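Long-range contacts in single-stranded DNA specific exonuclease RecJ (Thermus thermophilus, PDB 2ZXO), which degrades single-stranded DNA exonucleolytically in the 5' to 3' direction, using divalent metal ions, with magnesium preferred over manganese and cobalt: residues A[156-161]-A[171-176]; A[433-438]-A[630-635]; A[459-464]-A[504-509]; A[488-493]-A[519-524]. All blocks are in the same frame, centred on the assembly; numbering follows the deposited sequence.

Contact 1 of 4, residues A[156-161]-A[171-176]; sequences IVTDHH and LVVHPA
V157 and V172 face each other in a parallel strand pair, flanked by the matching pairs I156 with L171 and T158 with V173. Two backbone bonds join the strands through V157: its N gives to L171 O, and its O takes V173 N at 2.5 Å. On one face CG1 of V157 meets CG2 of V172 at 4.0 Å; on the other, I156 lies alongside L171 and T158 alongside V173, CG2 of T158 touching V173 CB.

Past the strand ends the H174 ring takes over. With CG turned away from the backbone N (chi1 -154°), the ring reaches to the 159-161 loop. D159 O sits over one ring face, 3.1 Å from CD2, while NE2 donates to H161 O at 2.9 Å, arriving from above the carbonyl plane. ND1 accepts A176 N, which probably restrains the rotation of the imidazole. The loop so held carries H160, a manganese ligand whose NE2 bonds D221, another ligand of that metal.

Strand 171-173 is an edge strand of the parallel sheet of the DHH domain; strand 131-135 lies beyond 154-158, helix 58-70 packs on I156 and V173, and helix 187-202 on T158 and P175.

Contact 2 of 4, residues A[433-438]-A[630-635]; sequences LLPEPG and VHRRLL
L433 and R632 make a side-chain contact between two domains: the loop between strand 426-433 and helix 440-447, on the OB side, lies against helix 624-639 of the C-terminal domain. No direct hydrogen bond crosses between 433-438 and 630-635. The contact rests on the long R632 side chain, which leaves the helix with CG anti to its backbone N (chi1 158°) and slides past L433 in the opposite direction. Its methylene CD lies against L433 CB, so the apolar part of the arginine packs on the leucine.

A bend at chi3 (-42°) then carries the guanidinium along the loop to P435. P435 CA stands over one face of the guanidinium, toward its rim, and P435 CB is 3.9 Å from NH2. At the edge of the same group, in its plane, a water accepts from R632 NE at 2.6 Å and donates to E436 OE1 at 3.2 Å. The glutamate therefore reaches the arginine through this water, its OE1 remaining 5.7 Å from R632 NE.

The direct charge partner of R632 lies just before the loop: NH1 forms a salt bridge with D432, whose other carboxylate oxygen pairs with NH1 of R633. R633 also packs on L645 of helix 643-655.

The interface thus combines an apolar arginine stem with a charged end held at several points. Two arginines sharing one aspartate would probably favour its ionised form, and E436 would add a weaker, water-relayed attraction between the domains.

Contact 3 of 4, residues A[459-464]-A[504-509]; sequences EPLFLL and EVAGLL
L461 and L508 both turn CG away from their carbonyl carbons (chi1 -58° and -53°), which sends their branches across one another, CD2 toward CD2. E459 takes the other course, CG anti to its backbone N, and its extended chain lays CG 3.6 Å from the same L508 CD2.

Strands 461-466 and 503-514 are antiparallel neighbours in the mixed sheet of the RecJ OB domain. F462 with G507 and L464 with V505 are hydrogen-bonded pairs, each closed by two N-H...O bonds. F462 N reaches G507 O at 2.8 Å. The longest of the four, from L464 N to V505 O, is 3.1 Å. L463 and A506 form the non-hydrogen-bonded pair between. The F462 ring turns its edge to G507 O, and F462 CE1 reaches L509 CB at 4.3 Å.

Toward the N-terminal end of 459-464, before F462, water takes over. One water gives to P460 O and accepts from L509 N, both at 2.7 Å; a second donates to E459 OE2 and L509 O. The strands are inclined at 136°, and these waters carry the polar link on where the backbones part. The chemistry is that of a sheet interior: backbone polar groups satisfy one another between apolar faces, with two ordered waters bridging at one end.

Contact 4 of 4, residues A[488-493]-A[519-524]; sequences RVLAWK and AYEVQA
V489 and V522 stand opposite each other in a parallel pair of strands inclined at 21°, stitched by L490, whose N gives to V522 O at 2.7 Å and whose O takes A524 N at 2.9 Å; V522 N probably donates to R488 O, whose position is less certain.

R488 and E521 lie side by side and point the same way. The arginine extends with CG anti to its backbone N, then bends at chi3 (90°), which presents NE to the glutamate. NE donates to E521 OE1 at 3.2 Å in a nearly straight salt bridge. The oxygen lies in the guanidinium plane, at its edge, but is approached from above the carboxylate plane, the two flat groups being turned 49° apart. The other oxygen, OE2, is 3.7 Å from R488 NH2 and is bonded by ND2 of N512 on the neighbouring strand 503-514, so the buried carboxylate is held from two strands. L490 CG stands over one face of the guanidinium, and the L490 side chain crosses that of E521 obliquely, CD1 coming near OE2.

The face of the sheet bearing V489 and V522 is lined by small aliphatic groups. V489 CG2 reaches A524 CB at 4.0 Å, while CB of A491 and CB of A524 meet at 3.4 Å. V522 also packs on L434.

Strand 517-528 lies between 487-492 and the antiparallel strand 503-514 in a mixed sheet, while 479-484 adds to the far side of 487-492. The sheet belongs to the OB domain of RecJ, a fold class widely used for binding single-stranded nucleic acid.

How the contacts relate
From the N terminus, contact 1 comes first and alone, closing a short loop without helix or strand within the DHH domain; its centre lies about 40 to 49 Å from the centres of the other three, across the chain's centre. Contact 2 then opens at 433 and closes only at 630, joining the loop after strand 426-433 to the C-terminal domain, and contacts 3 and 4 are nested inside that long loop. Those two cross, their segments alternating as 459-464, 488-493, 504-509 and 519-524, and they meet where strands 503-514 and 517-528 adjoin: L508 N probably bonds Q523 O. L434 of contact 2 reaches both, through L463 O and V522, linking the domain junction to the sheet.

Contact 1 of 4, residues A[156-161]-A[171-176]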
loop_
_atom_site.group_PDB
_atom_site.type_symbol
_atom_site.label_atom_id
_atom_site.label_comp_id
_atom_site.label_asym_id
_atom_site.label_seq_id
_atom_site.Cartn_x
_atom_site.Cartn_y
_atom_site.Cartn_z
ATOM N N ILE A 156 22.017 24.384 3.380
ATOM C CA ILE A 156 21.647 23.306 2.469
ATOM C C ILE A 156 20.328 22.727 2.943
ATOM O O ILE A 156 20.166 22.290 4.089
ATOM C CB ILE A 156 22.686 22.180 2.373
ATOM C CG1 ILE A 156 23.969 22.704 1.730
ATOM C CG2 ILE A 156 22.146 21.057 1.483
ATOM C CD1 ILE A 156 25.108 21.708 1.755
ATOM N N VAL A 157 19.378 22.749 2.027
ATOM C CA VAL A 157 18.024 22.266 2.260
ATOM C C VAL A 157 17.745 20.930 1.544
ATOM O O VAL A 157 17.841 20.844 0.318
ATOM C CB VAL A 157 17.003 23.340 1.760
ATOM C CG1 VAL A 157 15.605 22.770 1.753
ATOM C CG2 VAL A 157 17.067 24.586 2.654
ATOM N N THR A 158 17.428 19.891 2.305
ATOM C CA THR A 158 17.076 18.594 1.718
ATOM C C THR A 158 15.734 18.261 2.356
ATOM O O THR A 158 15.623 18.184 3.580
ATOM C CB THR A 158 18.134 17.465 2.018
ATOM O OG1 THR A 158 18.116 17.104 3.402
ATOM C CG2 THR A 158 19.536 17.943 1.646
ATOM N N ASP A 159 14.707 18.095 1.539
ATOM C CA ASP A 159 13.373 17.825 2.067
ATOM C C ASP A 159 12.520 17.236 0.957
ATOM O O ASP A 159 12.927 17.258 -0.211
ATOM C CB ASP A 159 12.755 19.154 2.576
ATOM C CG ASP A 159 11.382 18.970 3.253
ATOM O OD1 ASP A 159 10.991 17.817 3.547
ATOM O OD2 ASP A 159 10.696 19.988 3.506
ATOM N N HIS A 160 11.349 16.707 1.309
ATOM C CA HIS A 160 10.452 16.170 0.289
ATOM C C HIS A 160 8.975 16.517 0.526
ATOM O O HIS A 160 8.083 15.887 -0.056
ATOM C CB HIS A 160 10.619 14.649 0.149
ATOM C CG HIS A 160 9.972 13.865 1.245
ATOM N ND1 HIS A 160 9.412 12.623 1.041
ATOM C CD2 HIS A 160 9.824 14.133 2.562
ATOM C CE1 HIS A 160 8.951 12.158 2.187
ATOM N NE2 HIS A 160 9.190 13.055 3.127
ATOM N N HIS A 161 8.720 17.505 1.384
ATOM C CA HIS A 161 7.350 17.968 1.659
ATOM C C HIS A 161 6.955 18.974 0.565
ATOM O O HIS A 161 7.808 19.676 0.018
ATOM C CB HIS A 161 7.276 18.668 3.014
ATOM C CG HIS A 161 7.565 17.773 4.177
ATOM N ND1 HIS A 161 6.749 16.719 4.524
ATOM C CD2 HIS A 161 8.580 17.776 5.076
ATOM C CE1 HIS A 161 7.247 16.110 5.587
ATOM N NE2 HIS A 161 8.358 16.732 5.941
ATOM N N LEU A 171 21.043 26.353 -0.665
ATOM C CA LEU A 171 20.965 25.249 -1.608
ATOM C C LEU A 171 19.808 24.335 -1.247
ATOM O O LEU A 171 19.666 23.923 -0.099
ATOM C CB LEU A 171 22.267 24.460 -1.581
ATOM C CG LEU A 171 22.903 24.256 -2.946
ATOM C CD1 LEU A 171 21.934 23.483 -3.847
ATOM C CD2 LEU A 171 23.250 25.624 -3.527
ATOM N N VAL A 172 18.977 24.017 -2.228
ATOM C CA VAL A 172 17.842 23.144 -1.979
ATOM C C VAL A 172 17.913 21.882 -2.834
ATOM O O VAL A 172 18.199 21.948 -4.023
ATOM C CB VAL A 172 16.499 23.896 -2.239
ATOM C CG1 VAL A 172 16.584 24.692 -3.531
ATOM C CG2 VAL A 172 15.339 22.898 -2.284
ATOM N N VAL A 173 17.679 20.737 -2.204
ATOM C CA VAL A 173 17.696 19.449 -2.888
ATOM C C VAL A 173 16.349 18.778 -2.708
ATOM O O VAL A 173 16.117 18.079 -1.734
ATOM C CB VAL A 173 18.788 18.526 -2.344
ATOM C CG1 VAL A 173 18.772 17.224 -3.101
ATOM C CG2 VAL A 173 20.140 19.195 -2.497
ATOM N N HIS A 174 15.461 19.007 -3.668
ATOM C CA HIS A 174 14.111 18.468 -3.628
ATOM C C HIS A 174 13.731 17.667 -4.873
ATOM O O HIS A 174 13.859 18.139 -6.002
ATOM C CB HIS A 174 13.121 19.613 -3.452
ATOM C CG HIS A 174 11.842 19.199 -2.805
ATOM N ND1 HIS A 174 11.007 18.254 -3.353
ATOM C CD2 HIS A 174 11.294 19.547 -1.618
ATOM C CE1 HIS A 174 9.999 18.031 -2.529
ATOM N NE2 HIS A 174 10.151 18.802 -1.468
ATOM N N PRO A 175 13.245 16.439 -4.671
ATOM C CA PRO A 175 12.823 15.530 -5.742
ATOM C C PRO A 175 11.805 16.208 -6.677
ATOM O O PRO A 175 11.946 16.181 -7.898
ATOM C CB PRO A 175 12.187 14.373 -4.978
ATOM C CG PRO A 175 12.886 14.385 -3.681
ATOM C CD PRO A 175 12.995 15.845 -3.350
ATOM N N ALA A 176 10.775 16.807 -6.081
ATOM C CA ALA A 176 9.728 17.489 -6.838
ATOM C C ALA A 176 10.214 18.799 -7.435
ATOM O O ALA A 176 9.409 19.642 -7.814
ATOM C CB ALA A 176 8.510 17.754 -5.949
#

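Contact 2 of 4, residues A[433-438]-A[630-635]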
loop_
_atom_site.group_PDB
_atom_site.type_symbol
_atom_site.label_atom_id
_atom_site.label_comp_id
_atom_site.label_asym_id
_atom_site.label_seq_id
_atom_site.Cartn_x
_atom_site.Cartn_y
_atom_site.Cartn_z
ATOM N N LEU A 433 -9.393 -15.332 -8.977
ATOM C CA LEU A 433 -9.987 -16.385 -8.183
ATOM C C LEU A 433 -8.754 -17.100 -7.591
ATOM O O LEU A 433 -7.701 -17.113 -8.204
ATOM C CB LEU A 433 -10.706 -17.345 -9.118
ATOM C CG LEU A 433 -12.219 -17.544 -9.175
ATOM C CD1 LEU A 433 -12.985 -16.255 -8.971
ATOM C CD2 LEU A 433 -12.520 -18.134 -10.531
ATOM N N LEU A 434 -8.868 -17.675 -6.407
ATOM C CA LEU A 434 -7.752 -18.422 -5.834
ATOM C C LEU A 434 -7.636 -19.736 -6.592
ATOM O O LEU A 434 -8.640 -20.365 -6.895
ATOM C CB LEU A 434 -8.030 -18.756 -4.372
ATOM C CG LEU A 434 -6.943 -19.460 -3.561
ATOM C CD1 LEU A 434 -5.796 -18.510 -3.303
ATOM C CD2 LEU A 434 -7.539 -19.931 -2.247
ATOM N N PRO A 435 -6.408 -20.174 -6.898
ATOM C CA PRO A 435 -6.184 -21.435 -7.620
ATOM C C PRO A 435 -6.526 -22.642 -6.740
ATOM O O PRO A 435 -6.760 -22.501 -5.540
ATOM C CB PRO A 435 -4.688 -21.400 -7.943
ATOM C CG PRO A 435 -4.335 -19.924 -7.897
ATOM C CD PRO A 435 -5.146 -19.433 -6.717
ATOM N N GLU A 436 -6.540 -23.830 -7.347
ATOM C CA GLU A 436 -6.826 -25.070 -6.627
ATOM C C GLU A 436 -5.709 -25.235 -5.606
ATOM O O GLU A 436 -4.571 -24.882 -5.886
ATOM C CB GLU A 436 -6.857 -26.247 -7.609
ATOM C CG GLU A 436 -7.915 -26.105 -8.706
ATOM C CD GLU A 436 -9.330 -26.314 -8.192
ATOM O OE1 GLU A 436 -10.261 -25.636 -8.684
ATOM O OE2 GLU A 436 -9.524 -27.170 -7.293
ATOM N N PRO A 437 -6.016 -25.809 -4.427
ATOM C CA PRO A 437 -5.082 -26.043 -3.312
ATOM C C PRO A 437 -3.746 -26.650 -3.716
ATOM O O PRO A 437 -2.703 -26.361 -3.106
ATOM C CB PRO A 437 -5.842 -26.987 -2.391
ATOM C CG PRO A 437 -7.292 -26.785 -2.768
ATOM C CD PRO A 437 -7.228 -26.628 -4.262
ATOM N N GLY A 438 -3.783 -27.498 -4.740
ATOM C CA GLY A 438 -2.572 -28.139 -5.183
ATOM C C GLY A 438 -1.559 -27.173 -5.740
ATOM O O GLY A 438 -0.358 -27.432 -5.673
ATOM N N VAL A 630 -7.905 -19.258 -17.090
ATOM C CA VAL A 630 -8.986 -18.732 -17.907
ATOM C C VAL A 630 -10.261 -19.562 -17.737
ATOM O O VAL A 630 -11.348 -19.005 -17.534
ATOM C CB VAL A 630 -8.592 -18.671 -19.383
ATOM C CG1 VAL A 630 -9.745 -18.137 -20.182
ATOM C CG2 VAL A 630 -7.351 -17.787 -19.561
ATOM N N HIS A 631 -10.127 -20.886 -17.780
ATOM C CA HIS A 631 -11.289 -21.766 -17.621
ATOM C C HIS A 631 -11.988 -21.619 -16.275
ATOM O O HIS A 631 -13.210 -21.624 -16.198
ATOM C CB HIS A 631 -10.889 -23.234 -17.832
ATOM C CG HIS A 631 -10.511 -23.558 -19.244
ATOM N ND1 HIS A 631 -10.145 -24.824 -19.644
ATOM C CD2 HIS A 631 -10.438 -22.780 -20.349
ATOM C CE1 HIS A 631 -9.863 -24.813 -20.933
ATOM N NE2 HIS A 631 -10.031 -23.584 -21.385
ATOM N N ARG A 632 -11.214 -21.512 -15.212
ATOM C CA ARG A 632 -11.777 -21.350 -13.874
ATOM C C ARG A 632 -12.611 -20.069 -13.868
ATOM O O ARG A 632 -13.705 -20.030 -13.290
ATOM C CB ARG A 632 -10.614 -21.280 -12.846
ATOM C CG ARG A 632 -10.902 -20.596 -11.481
ATOM C CD ARG A 632 -9.622 -19.927 -10.883
ATOM N NE ARG A 632 -8.458 -20.795 -11.046
ATOM C CZ ARG A 632 -7.214 -20.379 -11.280
ATOM N NH1 ARG A 632 -6.925 -19.087 -11.361
ATOM N NH2 ARG A 632 -6.260 -21.270 -11.521
ATOM N N ARG A 633 -12.073 -19.029 -14.506
ATOM C CA ARG A 633 -12.726 -17.725 -14.606
ATOM C C ARG A 633 -14.063 -17.813 -15.323
ATOM O O ARG A 633 -15.065 -17.344 -14.791
ATOM C CB ARG A 633 -11.832 -16.737 -15.351
ATOM C CG ARG A 633 -11.141 -15.707 -14.476
ATOM C CD ARG A 633 -12.142 -14.752 -13.877
ATOM N NE ARG A 633 -11.877 -13.365 -14.277
ATOM C CZ ARG A 633 -10.800 -12.659 -13.945
ATOM N NH1 ARG A 633 -9.840 -13.197 -13.196
ATOM N NH2 ARG A 633 -10.708 -11.391 -14.345
ATOM N N LEU A 634 -14.064 -18.387 -16.530
ATOM C CA LEU A 634 -15.295 -18.573 -17.302
ATOM C C LEU A 634 -16.388 -19.227 -16.462
ATOM O O LEU A 634 -17.521 -18.703 -16.351
ATOM C CB LEU A 634 -15.048 -19.450 -18.511
ATOM C CG LEU A 634 -14.553 -18.822 -19.805
ATOM C CD1 LEU A 634 -14.505 -19.886 -20.869
ATOM C CD2 LEU A 634 -15.476 -17.693 -20.237
ATOM N N LEU A 635 -16.055 -20.365 -15.857
ATOM C CA LEU A 635 -17.040 -21.057 -15.035
ATOM C C LEU A 635 -17.548 -20.157 -13.936
ATOM O O LEU A 635 -18.731 -20.155 -13.618
ATOM C CB LEU A 635 -16.445 -22.306 -14.386
ATOM C CG LEU A 635 -16.593 -23.615 -15.142
ATOM C CD1 LEU A 635 -18.090 -23.957 -15.360
ATOM C CD2 LEU A 635 -15.876 -23.454 -16.464
HETATM O O HOH W 1 -9.521 -23.094 -10.413
#

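Contact 3 of 4, residues A[459-464]-A[504-509]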
loop_
_atom_site.group_PDB
_atom_site.type_symbol
_atom_site.label_atom_id
_atom_site.label_comp_id
_atom_site.label_asym_id
_atom_site.label_seq_id
_atom_site.Cartn_x
_atom_site.Cartn_y
_atom_site.Cartn_z
ATOM N N GLU A 459 0.150 -6.354 -0.699
ATOM C CA GLU A 459 0.070 -7.787 -0.915
ATOM C C GLU A 459 -1.242 -8.048 -1.698
ATOM O O GLU A 459 -2.284 -7.453 -1.425
ATOM C CB GLU A 459 0.117 -8.534 0.418
ATOM C CG GLU A 459 0.089 -10.054 0.263
ATOM C CD GLU A 459 0.791 -10.798 1.399
ATOM O OE1 GLU A 459 0.810 -10.255 2.547
ATOM O OE2 GLU A 459 1.313 -11.917 1.134
ATOM N N PRO A 460 -1.179 -8.900 -2.727
ATOM C CA PRO A 460 -2.359 -9.213 -3.545
ATOM C C PRO A 460 -3.451 -10.008 -2.824
ATOM O O PRO A 460 -3.174 -10.811 -1.934
ATOM C CB PRO A 460 -1.762 -9.984 -4.712
ATOM C CG PRO A 460 -0.638 -10.697 -4.072
ATOM C CD PRO A 460 0.003 -9.627 -3.210
ATOM N N LEU A 461 -4.694 -9.771 -3.202
ATOM C CA LEU A 461 -5.801 -10.485 -2.597
ATOM C C LEU A 461 -6.461 -11.433 -3.588
ATOM O O LEU A 461 -6.545 -11.154 -4.786
ATOM C CB LEU A 461 -6.861 -9.506 -2.084
ATOM C CG LEU A 461 -6.410 -8.471 -1.058
ATOM C CD1 LEU A 461 -7.558 -7.426 -0.867
ATOM C CD2 LEU A 461 -6.054 -9.163 0.253
ATOM N N PHE A 462 -6.943 -12.554 -3.079
ATOM C CA PHE A 462 -7.611 -13.516 -3.925
ATOM C C PHE A 462 -9.054 -13.623 -3.512
ATOM O O PHE A 462 -9.416 -13.321 -2.366
ATOM C CB PHE A 462 -6.931 -14.891 -3.849
ATOM C CG PHE A 462 -5.621 -14.947 -4.571
ATOM C CD1 PHE A 462 -4.427 -14.651 -3.910
ATOM C CD2 PHE A 462 -5.576 -15.289 -5.925
ATOM C CE1 PHE A 462 -3.205 -14.699 -4.582
ATOM C CE2 PHE A 462 -4.339 -15.338 -6.617
ATOM C CZ PHE A 462 -3.152 -15.043 -5.938
ATOM N N LEU A 463 -9.879 -14.041 -4.466
ATOM C CA LEU A 463 -11.291 -14.216 -4.216
ATOM C C LEU A 463 -11.582 -15.700 -4.138
ATOM O O LEU A 463 -11.288 -16.447 -5.074
ATOM C CB LEU A 463 -12.096 -13.584 -5.331
ATOM C CG LEU A 463 -13.598 -13.765 -5.244
ATOM C CD1 LEU A 463 -14.104 -13.221 -3.910
ATOM C CD2 LEU A 463 -14.258 -13.030 -6.402
ATOM N N LEU A 464 -12.102 -16.117 -2.986
ATOM C CA LEU A 464 -12.492 -17.496 -2.729
ATOM C C LEU A 464 -14.006 -17.398 -2.657
ATOM O O LEU A 464 -14.522 -16.388 -2.197
ATOM C CB LEU A 464 -11.944 -17.990 -1.390
ATOM C CG LEU A 464 -10.441 -18.231 -1.306
ATOM C CD1 LEU A 464 -9.686 -16.922 -1.562
ATOM C CD2 LEU A 464 -10.090 -18.771 0.075
ATOM N N GLU A 504 -18.282 -14.949 0.263
ATOM C CA GLU A 504 -17.294 -14.440 -0.667
ATOM C C GLU A 504 -16.188 -13.897 0.232
ATOM O O GLU A 504 -16.468 -13.219 1.230
ATOM C CB GLU A 504 -17.887 -13.311 -1.506
ATOM C CG GLU A 504 -17.985 -13.620 -2.978
ATOM C CD GLU A 504 -18.768 -12.571 -3.753
ATOM O OE1 GLU A 504 -19.142 -12.881 -4.906
ATOM O OE2 GLU A 504 -19.010 -11.452 -3.223
ATOM N N VAL A 505 -14.944 -14.212 -0.110
ATOM C CA VAL A 505 -13.803 -13.750 0.665
ATOM C C VAL A 505 -12.706 -13.102 -0.166
ATOM O O VAL A 505 -12.406 -13.538 -1.288
ATOM C CB VAL A 505 -13.152 -14.908 1.441
ATOM C CG1 VAL A 505 -11.984 -14.374 2.247
ATOM C CG2 VAL A 505 -14.182 -15.591 2.347
ATOM N N ALA A 506 -12.118 -12.049 0.387
ATOM C CA ALA A 506 -10.993 -11.372 -0.252
ATOM C C ALA A 506 -9.854 -11.675 0.721
ATOM O O ALA A 506 -9.818 -11.135 1.812
ATOM C CB ALA A 506 -11.243 -9.877 -0.343
ATOM N N GLY A 507 -8.931 -12.550 0.350
ATOM C CA GLY A 507 -7.877 -12.880 1.292
ATOM C C GLY A 507 -6.460 -13.020 0.792
ATOM O O GLY A 507 -6.198 -13.146 -0.419
ATOM N N LEU A 508 -5.537 -12.996 1.760
ATOM C CA LEU A 508 -4.119 -13.124 1.474
ATOM C C LEU A 508 -3.761 -14.612 1.476
ATOM O O LEU A 508 -4.249 -15.382 2.297
ATOM C CB LEU A 508 -3.299 -12.397 2.539
ATOM C CG LEU A 508 -3.659 -10.928 2.815
ATOM C CD1 LEU A 508 -2.954 -10.507 4.099
ATOM C CD2 LEU A 508 -3.266 -10.000 1.648
ATOM N N LEU A 509 -2.931 -15.014 0.529
ATOM C CA LEU A 509 -2.473 -16.394 0.446
ATOM C C LEU A 509 -1.321 -16.520 1.466
ATOM O O LEU A 509 -0.279 -15.885 1.338
ATOM C CB LEU A 509 -1.942 -16.671 -0.962
ATOM C CG LEU A 509 -1.746 -18.116 -1.406
ATOM C CD1 LEU A 509 -0.835 -18.129 -2.633
ATOM C CD2 LEU A 509 -1.151 -18.934 -0.304
HETATM O O HOH W 2 0.793 -13.925 -0.541
HETATM O O HOH W 3 -2.078 -13.263 -1.344
#

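Contact 4 of 4, residues A[488-493]-A[519-524]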
loop_
_atom_site.group_PDB
_atom_site.type_symbol
_atom_site.label_atom_id
_atom_site.label_comp_id
_atom_site.label_asym_id
_atom_site.label_seq_id
_atom_site.Cartn_x
_atom_site.Cartn_y
_atom_site.Cartn_z
ATOM N N ARG A 488 -8.087 -23.799 3.748
ATOM C CA ARG A 488 -8.484 -23.223 5.023
ATOM C C ARG A 488 -8.332 -21.708 5.053
ATOM O O ARG A 488 -7.314 -21.164 4.667
ATOM C CB ARG A 488 -7.689 -23.846 6.178
ATOM C CG ARG A 488 -8.302 -23.556 7.563
ATOM C CD ARG A 488 -7.731 -24.463 8.654
ATOM N NE ARG A 488 -6.561 -23.881 9.286
ATOM C CZ ARG A 488 -6.563 -23.389 10.518
ATOM N NH1 ARG A 488 -7.673 -23.430 11.243
ATOM N NH2 ARG A 488 -5.470 -22.822 11.010
ATOM N N VAL A 489 -9.355 -21.032 5.542
ATOM C CA VAL A 489 -9.348 -19.584 5.623
ATOM C C VAL A 489 -9.544 -19.151 7.089
ATOM O O VAL A 489 -10.344 -19.737 7.815
ATOM C CB VAL A 489 -10.458 -19.024 4.666
ATOM C CG1 VAL A 489 -11.587 -20.001 4.595
ATOM C CG2 VAL A 489 -10.957 -17.673 5.124
ATOM N N LEU A 490 -8.789 -18.148 7.530
ATOM C CA LEU A 490 -8.895 -17.659 8.904
ATOM C C LEU A 490 -9.480 -16.270 8.850
ATOM O O LEU A 490 -9.178 -15.513 7.936
ATOM C CB LEU A 490 -7.522 -17.642 9.573
ATOM C CG LEU A 490 -7.083 -19.043 10.030
ATOM C CD1 LEU A 490 -5.788 -19.463 9.335
ATOM C CD2 LEU A 490 -6.908 -19.045 11.541
ATOM N N ALA A 491 -10.310 -15.918 9.823
ATOM C CA ALA A 491 -10.946 -14.610 9.761
ATOM C C ALA A 491 -11.610 -14.122 11.034
ATOM O O ALA A 491 -11.871 -14.875 11.965
ATOM C CB ALA A 491 -11.989 -14.620 8.633
ATOM N N TRP A 492 -11.906 -12.839 11.036
ATOM C CA TRP A 492 -12.589 -12.218 12.143
ATOM C C TRP A 492 -13.994 -11.869 11.684
ATOM O O TRP A 492 -14.223 -10.777 11.191
ATOM C CB TRP A 492 -11.827 -10.972 12.566
ATOM C CG TRP A 492 -10.501 -11.357 13.091
ATOM C CD1 TRP A 492 -9.421 -11.794 12.369
ATOM C CD2 TRP A 492 -10.130 -11.461 14.472
ATOM N NE1 TRP A 492 -8.399 -12.166 13.221
ATOM C CE2 TRP A 492 -8.810 -11.968 14.516
ATOM C CE3 TRP A 492 -10.788 -11.175 15.678
ATOM C CZ2 TRP A 492 -8.139 -12.192 15.719
ATOM C CZ3 TRP A 492 -10.121 -11.397 16.864
ATOM C CH2 TRP A 492 -8.805 -11.902 16.875
ATOM N N LYS A 493 -14.928 -12.805 11.832
ATOM C CA LYS A 493 -16.296 -12.558 11.395
ATOM C C LYS A 493 -16.727 -11.191 11.845
ATOM O O LYS A 493 -16.831 -10.903 13.029
ATOM C CB LYS A 493 -17.272 -13.609 11.934
ATOM C CG LYS A 493 -18.706 -13.447 11.412
ATOM C CD LYS A 493 -18.814 -13.577 9.894
ATOM C CE LYS A 493 -20.246 -13.348 9.395
ATOM N NZ LYS A 493 -20.754 -11.928 9.512
ATOM N N ALA A 519 1.829 -24.789 5.874
ATOM C CA ALA A 519 0.437 -24.951 5.491
ATOM C C ALA A 519 0.118 -23.708 4.652
ATOM O O ALA A 519 0.538 -22.601 4.997
ATOM C CB ALA A 519 -0.453 -25.016 6.736
ATOM N N TYR A 520 -0.596 -23.882 3.541
ATOM C CA TYR A 520 -0.919 -22.739 2.685
ATOM C C TYR A 520 -2.383 -22.527 2.782
ATOM O O TYR A 520 -3.175 -23.366 2.378
ATOM C CB TYR A 520 -0.501 -23.018 1.249
ATOM C CG TYR A 520 0.986 -23.154 1.117
ATOM C CD1 TYR A 520 1.787 -22.047 0.849
ATOM C CD2 TYR A 520 1.599 -24.376 1.338
ATOM C CE1 TYR A 520 3.169 -22.154 0.815
ATOM C CE2 TYR A 520 2.971 -24.495 1.303
ATOM C CZ TYR A 520 3.747 -23.385 1.046
ATOM O OH TYR A 520 5.104 -23.527 1.056
ATOM N N GLU A 521 -2.731 -21.383 3.334
ATOM C CA GLU A 521 -4.112 -21.042 3.578
ATOM C C GLU A 521 -4.340 -19.530 3.483
ATOM O O GLU A 521 -3.404 -18.739 3.398
ATOM C CB GLU A 521 -4.501 -21.594 4.951
ATOM C CG GLU A 521 -3.278 -21.897 5.811
ATOM C CD GLU A 521 -3.602 -22.599 7.117
ATOM O OE1 GLU A 521 -4.193 -23.703 7.070
ATOM O OE2 GLU A 521 -3.252 -22.042 8.190
ATOM N N VAL A 522 -5.604 -19.148 3.512
ATOM C CA VAL A 522 -5.990 -17.779 3.345
ATOM C C VAL A 522 -6.378 -17.026 4.598
ATOM O O VAL A 522 -7.150 -17.502 5.430
ATOM C CB VAL A 522 -7.153 -17.711 2.318
ATOM C CG1 VAL A 522 -7.556 -16.267 2.045
ATOM C CG2 VAL A 522 -6.719 -18.410 1.018
ATOM N N GLN A 523 -5.819 -15.833 4.701
ATOM C CA GLN A 523 -6.079 -14.913 5.777
ATOM C C GLN A 523 -7.109 -13.954 5.181
ATOM O O GLN A 523 -6.771 -13.104 4.343
ATOM C CB GLN A 523 -4.797 -14.140 6.099
ATOM C CG GLN A 523 -4.839 -13.321 7.356
ATOM C CD GLN A 523 -5.012 -14.204 8.580
ATOM O OE1 GLN A 523 -4.251 -15.175 8.793
ATOM N NE2 GLN A 523 -6.018 -13.878 9.398
ATOM N N ALA A 524 -8.362 -14.088 5.584
ATOM C CA ALA A 524 -9.414 -13.210 5.079
ATOM C C ALA A 524 -9.194 -11.766 5.539
ATOM O O ALA A 524 -8.928 -11.545 6.710
ATOM C CB ALA A 524 -10.749 -13.698 5.579
#